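Local structure of Cel44C (2YIH) at residues A[130-133]-A[134-137]; A[140-143]-A[144-148]. The protein hydrolyses the beta-1,4-glucan backbone of xyloglucan and probably of cellulose, as the family 44 glycoside hydrolase part of a longer, multi-domain protein. The protein carries 8 engineered substitutions. All coordinates share one frame; numbering follows the deposited sequence.

Both contacts lie on one side of the catalytic (beta/alpha)8 barrel, in the excursion between barrel strands 105-110 and 181-184. Contact 1 comes first and is the turn that leads into strand 135-139, the middle strand of a small three-stranded sheet with 115-117 and 156-158. Contact 2 begins just after that strand ends. Their centres are about 20 Å apart, each about 31 Å from the centre of the chain, and the two do not touch. The loop of contact 2 goes on to the calcium ligands D151, D154 and Y156, so the two contacts are successive parts of a calcium-binding excursion on the barrel's flank; the ion is about 7 Å from the Q147 side chain.

Contact 1: residues A[130-133]-A[134-137]; sequences APSA and RWNQ
A type I beta turn from S132 to W135 delivers the chain into strand 135-139, the central strand of a small three-stranded sheet on the flank of the barrel. The turn is closed by W135 N, which donates to S132 O at 3.0 Å; the donor stands above the carbonyl plane. A second bond reinforces the first: R134 N reaches S132 OG at 3.2 Å with an N-H...O angle of 158°. With chi1 at 85°, OG sits between the backbone N and the carbonyl carbon of its own residue and is folded back over the turn to meet this N-H. It is a side-chain-to-backbone bond from the first turn residue to the third, as in an ST turn. The same hydroxyl is hydrogen-bonded to E128 O and lies 3.3 Å from W135 CD1, approaching the indole obliquely.

The cis peptide bond between A130 and P131 lies just ahead of the turn, and A130 folds against the tryptophan. A130 CB is over one face of the indole, 3.9 Å from the centroid of the five-membered ring of W135 and 25° off its normal, a CH-pi contact. On the opposite face R134 CB stands 3.8 Å above the W135 plane, toward the rim. Strand 115-117, which pairs antiparallel with 135-139, adds Y115 to the surroundings of both A130 and W135, and W135 NE1 makes a weak hydrogen bond to E128 O. A water spans the mouth of the turn, accepting from S132 N at 3.1 Å and donating to W135 O at 2.9 Å. R134 passes its CB and CG 3.7 Å from S132 OG, then kinks twice, and its guanidinium swings off to a salt bridge with D119 and to the carbonyls of G122 and S123.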
ATOM      1  N   ALA A 130      -2.061   3.623  29.769  1.00 10.48           N
ATOM      2  CA  ALA A 130      -2.328   2.229  30.126  1.00 10.47           C
ATOM      3  C   ALA A 130      -1.247   1.661  31.057  1.00 10.14           C
ATOM      4  O   ALA A 130      -0.054   1.963  30.918  1.00 10.70           O
ATOM      5  CB  ALA A 130      -2.373   1.415  28.823  1.00 10.03           C
ATOM      6  N   PRO A 131      -1.651   0.838  32.041  1.00 10.27           N
ATOM      7  CA  PRO A 131      -3.033   0.465  32.328  1.00 10.26           C
ATOM      8  C   PRO A 131      -3.784   1.556  33.106  1.00 10.51           C
ATOM      9  O   PRO A 131      -3.234   2.182  34.058  1.00 11.50           O
ATOM     10  CB  PRO A 131      -2.878  -0.806  33.202  1.00 10.43           C
ATOM     11  CG  PRO A 131      -1.534  -0.570  33.931  1.00 10.15           C
ATOM     12  CD  PRO A 131      -0.671   0.078  32.839  1.00 10.11           C
ATOM     13  N   SER A 132      -5.049   1.737  32.752  1.00 10.33           N
ATOM     14  CA  SER A 132      -5.955   2.621  33.481  1.00  9.86           C
ATOM     15  C   SER A 132      -7.387   2.340  33.052  1.00 10.31           C
ATOM     16  O   SER A 132      -7.634   1.514  32.136  1.00 10.60           O
ATOM     17  CB  SER A 132      -5.587   4.100  33.216  1.00  9.69           C
ATOM     18  OG  SER A 132      -6.208   4.566  31.993  1.00 10.77           O
ATOM     19  N   ALA A 133      -8.333   3.024  33.695  1.00  9.88           N
ATOM     20  CA  ALA A 133      -9.758   2.897  33.352  1.00 10.02           C
ATOM     21  C   ALA A 133     -10.078   3.137  31.881  1.00 10.27           C
ATOM     22  O   ALA A 133     -11.078   2.618  31.365  1.00 10.94           O
ATOM     23  CB  ALA A 133     -10.630   3.840  34.229  1.00 10.17           C
ATOM     24  N   ARG A 134      -9.209   3.881  31.205  1.00 10.02           N
ATOM     25  CA  ARG A 134      -9.447   4.226  29.803  1.00 10.47           C
ATOM     26  C   ARG A 134      -9.078   3.089  28.824  1.00  9.90           C
ATOM     27  O   ARG A 134      -9.344   3.210  27.632  1.00  9.83           O
ATOM     28  CB  ARG A 134      -8.649   5.466  29.422  1.00 10.65           C
ATOM     29  CG  ARG A 134      -8.855   6.664  30.389  1.00 11.04           C
ATOM     30  CD  ARG A 134     -10.356   7.084  30.501  1.00 11.39           C
ATOM     31  NE  ARG A 134     -10.960   7.374  29.186  1.00 11.11           N
ATOM     32  CZ  ARG A 134     -10.704   8.452  28.454  1.00 11.07           C
ATOM     33  NH1 ARG A 134      -9.907   9.421  28.908  1.00 11.60           N
ATOM     34  NH2 ARG A 134     -11.281   8.563  27.269  1.00 11.53           N
ATOM     35  N   TRP A 135      -8.536   1.986  29.343  1.00  9.61           N
ATOM     36  CA  TRP A 135      -7.905   0.971  28.488  1.00  9.32           C
ATOM     37  C   TRP A 135      -8.281  -0.421  28.891  1.00  9.61           C
ATOM     38  O   TRP A 135      -8.397  -0.715  30.083  1.00  9.70           O
ATOM     39  CB  TRP A 135      -6.369   1.082  28.492  1.00  8.84           C
ATOM     40  CG  TRP A 135      -5.874   2.448  28.103  1.00  9.20           C
ATOM     41  CD1 TRP A 135      -5.410   3.435  28.947  1.00  9.32           C
ATOM     42  CD2 TRP A 135      -5.835   3.000  26.778  1.00  8.84           C
ATOM     43  NE1 TRP A 135      -5.042   4.547  28.216  1.00  9.47           N
ATOM     44  CE2 TRP A 135      -5.315   4.311  26.883  1.00  9.28           C
ATOM     45  CE3 TRP A 135      -6.166   2.497  25.510  1.00  9.28           C
ATOM     46  CZ2 TRP A 135      -5.090   5.117  25.757  1.00  9.37           C
ATOM     47  CZ3 TRP A 135      -5.991   3.304  24.403  1.00  8.98           C
ATOM     48  CH2 TRP A 135      -5.470   4.606  24.523  1.00  9.43           C
ATOM     49  N   ASN A 136      -8.494  -1.274  27.882  1.00  8.91           N
ATOM     50  CA  ASN A 136      -8.622  -2.716  28.114  1.00  9.17           C
ATOM     51  C   ASN A 136      -7.374  -3.394  27.590  1.00  9.47           C
ATOM     52  O   ASN A 136      -6.772  -2.924  26.619  1.00  9.01           O
ATOM     53  CB  ASN A 136      -9.851  -3.269  27.372  1.00  9.55           C
ATOM     54  CG  ASN A 136     -11.151  -2.776  27.957  1.00 10.02           C
ATOM     55  OD1 ASN A 136     -11.241  -2.549  29.160  1.00 11.69           O
ATOM     56  ND2 ASN A 136     -12.199  -2.663  27.119  1.00  9.67           N
ATOM     57  N   GLN A 137      -6.994  -4.500  28.227  1.00 10.31           N
ATOM     58  CA  GLN A 137      -5.779  -5.229  27.844  1.00 11.51           C
ATOM     59  C   GLN A 137      -6.081  -6.151  26.667  1.00 11.08           C
ATOM     60  O   GLN A 137      -7.117  -6.835  26.641  1.00 11.27           O
ATOM     61  CB  GLN A 137      -5.283  -6.079  29.014  1.00 13.84           C
ATOM     62  CG  GLN A 137      -4.843  -5.310  30.193  1.00 16.84           C
ATOM     63  CD  GLN A 137      -4.272  -6.227  31.282  1.00 18.78           C
ATOM     64  OE1 GLN A 137      -3.717  -7.310  30.990  1.00 20.04           O
ATOM     65  NE2 GLN A 137      -4.421  -5.812  32.532  0.50 19.29           N
TER
HETATM   66  O   HOH W   1      -5.833  -0.874  31.344  1.00 12.62           O

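Contact 2: residues A[140-143]-A[144-148]; sequences NAKN and APFQL. With SO4 (sulfate ion), chain F.
K142 stretches its full length along the loop that follows it and puts its ammonium group between P145 O and the side chain of Q147. CG stands anti to the backbone N (chi1 -169°) and the later torsions are all extended, which carries NZ past A144 to P145 O at 2.8 Å and Q147 OE1 at 2.9 Å. NZ meets the P145 carbonyl at a C=O...N angle of 150° but the Q147 amide at 116°, somewhat tilted from both carbonyl planes. A salt bridge to E161, on helix 159-170, gives NZ a third partner.

These bonds lie within the surface loop that joins strands 135-139 and 156-158 of the small sheet and carries the calcium ligands D151 and D154. N143, with a left-handed backbone, bends the chain so that the next residues run beside the lysine; its own CB points away from them. A144 then lies alongside the methylenes, its CB 4.0 Å from K142 CG and its O 3.7 Å from K142 CD. F146 CE1 approaches K142 CB obliquely at 4.0 Å, and the phenyl ring stacks with H164 of helix 159-170. E161 OE2 also accepts from Q147 N, tying the loop to that helix. Farther along, L148 N donates almost straight to O1 of a sulfate ion, probably from the crystallisation liquor, at 2.9 Å.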
ATOM      1  N   ASN A 140      -3.944 -12.355  23.232  1.00  9.21           N
ATOM      2  CA  ASN A 140      -3.947 -12.919  21.895  1.00  9.15           C
ATOM      3  C   ASN A 140      -4.788 -14.161  21.810  1.00  9.33           C
ATOM      4  O   ASN A 140      -5.574 -14.327  20.840  1.00  9.84           O
ATOM      5  CB  ASN A 140      -2.522 -13.204  21.437  1.00  9.02           C
ATOM      6  CG  ASN A 140      -1.765 -11.940  21.160  1.00  9.19           C
ATOM      7  OD1 ASN A 140      -2.363 -10.909  20.799  1.00 10.20           O
ATOM      8  ND2 ASN A 140      -0.470 -11.973  21.385  1.00  9.54           N
ATOM      9  N   ALA A 141      -4.644 -15.035  22.810  1.00  9.27           N
ATOM     10  CA  ALA A 141      -5.387 -16.328  22.834  1.00  9.44           C
ATOM     11  C   ALA A 141      -6.246 -16.469  24.106  1.00  9.98           C
ATOM     12  O   ALA A 141      -5.722 -16.499  25.241  1.00 10.01           O
ATOM     13  CB  ALA A 141      -4.403 -17.509  22.708  1.00 10.03           C
ATOM     14  N   LYS A 142      -7.556 -16.530  23.915  1.00  9.94           N
ATOM     15  CA  LYS A 142      -8.509 -16.540  25.019  1.00 10.01           C
ATOM     16  C   LYS A 142      -8.362 -17.778  25.904  1.00 11.06           C
ATOM     17  O   LYS A 142      -8.519 -17.695  27.137  1.00 10.88           O
ATOM     18  CB  LYS A 142      -9.950 -16.462  24.470  1.00  9.51           C
ATOM     19  CG  LYS A 142     -10.981 -16.200  25.559  1.00  8.98           C
ATOM     20  CD  LYS A 142     -12.421 -16.189  24.988  1.00  9.32           C
ATOM     21  CE  LYS A 142     -13.376 -15.668  26.096  1.00  9.65           C
ATOM     22  NZ  LYS A 142     -14.829 -15.811  25.646  1.00  9.93           N
ATOM     23  N   ASN A 143      -8.071 -18.917  25.276  1.00 11.56           N
ATOM     24  CA  ASN A 143      -8.037 -20.195  26.035  1.00 13.04           C
ATOM     25  C   ASN A 143      -9.313 -20.427  26.869  1.00 13.59           C
ATOM     26  O   ASN A 143      -9.261 -20.834  28.038  1.00 13.39           O
ATOM     27  CB  ASN A 143      -6.751 -20.303  26.903  1.00 14.38           C
ATOM     28  CG  ASN A 143      -5.465 -20.317  26.066  1.00 16.07           C
ATOM     29  OD1 ASN A 143      -4.414 -19.785  26.485  1.00 19.38           O
ATOM     30  ND2 ASN A 143      -5.557 -20.832  24.863  1.00 15.94           N
ATOM     31  N   ALA A 144     -10.458 -20.155  26.259  1.00 13.52           N
ATOM     32  CA  ALA A 144     -11.766 -20.365  26.889  1.00 14.23           C
ATOM     33  C   ALA A 144     -12.757 -20.368  25.743  1.00 13.96           C
ATOM     34  O   ALA A 144     -12.415 -19.882  24.647  1.00 13.75           O
ATOM     35  CB  ALA A 144     -12.090 -19.220  27.881  1.00 13.69           C
ATOM     36  N   PRO A 145     -14.006 -20.802  26.003  1.00 14.52           N
ATOM     37  CA  PRO A 145     -14.948 -20.879  24.893  1.00 14.84           C
ATOM     38  C   PRO A 145     -15.166 -19.498  24.282  1.00 14.85           C
ATOM     39  O   PRO A 145     -15.338 -18.538  25.010  1.00 14.35           O
ATOM     40  CB  PRO A 145     -16.235 -21.391  25.558  1.00 16.07           C
ATOM     41  CG  PRO A 145     -15.726 -22.293  26.659  1.00 15.93           C
ATOM     42  CD  PRO A 145     -14.489 -21.555  27.188  1.00 15.52           C
ATOM     43  N   PHE A 146     -15.122 -19.412  22.956  1.00 14.25           N
ATOM     44  CA  PHE A 146     -15.350 -18.149  22.277  1.00 13.87           C
ATOM     45  C   PHE A 146     -16.819 -17.727  22.368  1.00 14.93           C
ATOM     46  O   PHE A 146     -17.718 -18.555  22.310  1.00 15.41           O
ATOM     47  CB  PHE A 146     -14.964 -18.250  20.804  1.00 12.40           C
ATOM     48  CG  PHE A 146     -13.507 -18.453  20.559  1.00 12.02           C
ATOM     49  CD1 PHE A 146     -12.541 -17.650  21.205  1.00 11.41           C
ATOM     50  CD2 PHE A 146     -13.080 -19.443  19.681  1.00 11.61           C
ATOM     51  CE1 PHE A 146     -11.202 -17.834  20.941  1.00 10.98           C
ATOM     52  CE2 PHE A 146     -11.735 -19.606  19.409  1.00 11.60           C
ATOM     53  CZ  PHE A 146     -10.792 -18.813  20.077  1.00 11.02           C
ATOM     54  N   GLN A 147     -17.051 -16.423  22.452  1.00 16.01           N
ATOM     55  CA  GLN A 147     -18.386 -15.859  22.427  1.00 16.13           C
ATOM     56  C   GLN A 147     -18.509 -15.030  21.152  1.00 15.50           C
ATOM     57  O   GLN A 147     -17.650 -14.206  20.865  1.00 14.84           O
ATOM     58  CB  GLN A 147     -18.598 -14.962  23.675  1.00 19.65           C
ATOM     59  CG  GLN A 147     -18.377 -15.693  25.024  1.00 20.41           C
ATOM     60  CD  GLN A 147     -18.212 -14.715  26.214  1.00 24.58           C
ATOM     61  OE1 GLN A 147     -17.085 -14.279  26.558  1.00 27.31           O
ATOM     62  NE2 GLN A 147     -19.334 -14.340  26.820  1.00 23.85           N
ATOM     63  N   LEU A 148     -19.591 -15.208  20.406  1.00 15.11           N
ATOM     64  CA  LEU A 148     -19.893 -14.270  19.320  1.00 15.19           C
ATOM     65  C   LEU A 148     -20.361 -12.920  19.832  1.00 14.81           C
ATOM     66  O   LEU A 148     -20.221 -11.912  19.130  1.00 15.17           O
ATOM     67  CB  LEU A 148     -20.941 -14.864  18.362  1.00 15.24           C
ATOM     68  CG  LEU A 148     -20.485 -16.122  17.613  1.00 15.82           C
ATOM     69  CD1 LEU A 148     -21.617 -16.610  16.706  1.00 16.45           C
ATOM     70  CD2 LEU A 148     -19.224 -15.884  16.776  1.00 15.14           C
TER
HETATM   71  S   SO4 F1523     -22.414 -16.511  21.980  0.50 22.87           S
HETATM   72  O1  SO4 F1523     -21.514 -17.240  21.080  0.50 20.93           O
HETATM   73  O2  SO4 F1523     -23.151 -17.437  22.823  0.50 24.08           O
HETATM   74  O3  SO4 F1523     -21.665 -15.595  22.844  0.50 22.42           O
HETATM   75  O4  SO4 F1523     -23.366 -15.710  21.223  0.50 24.93           O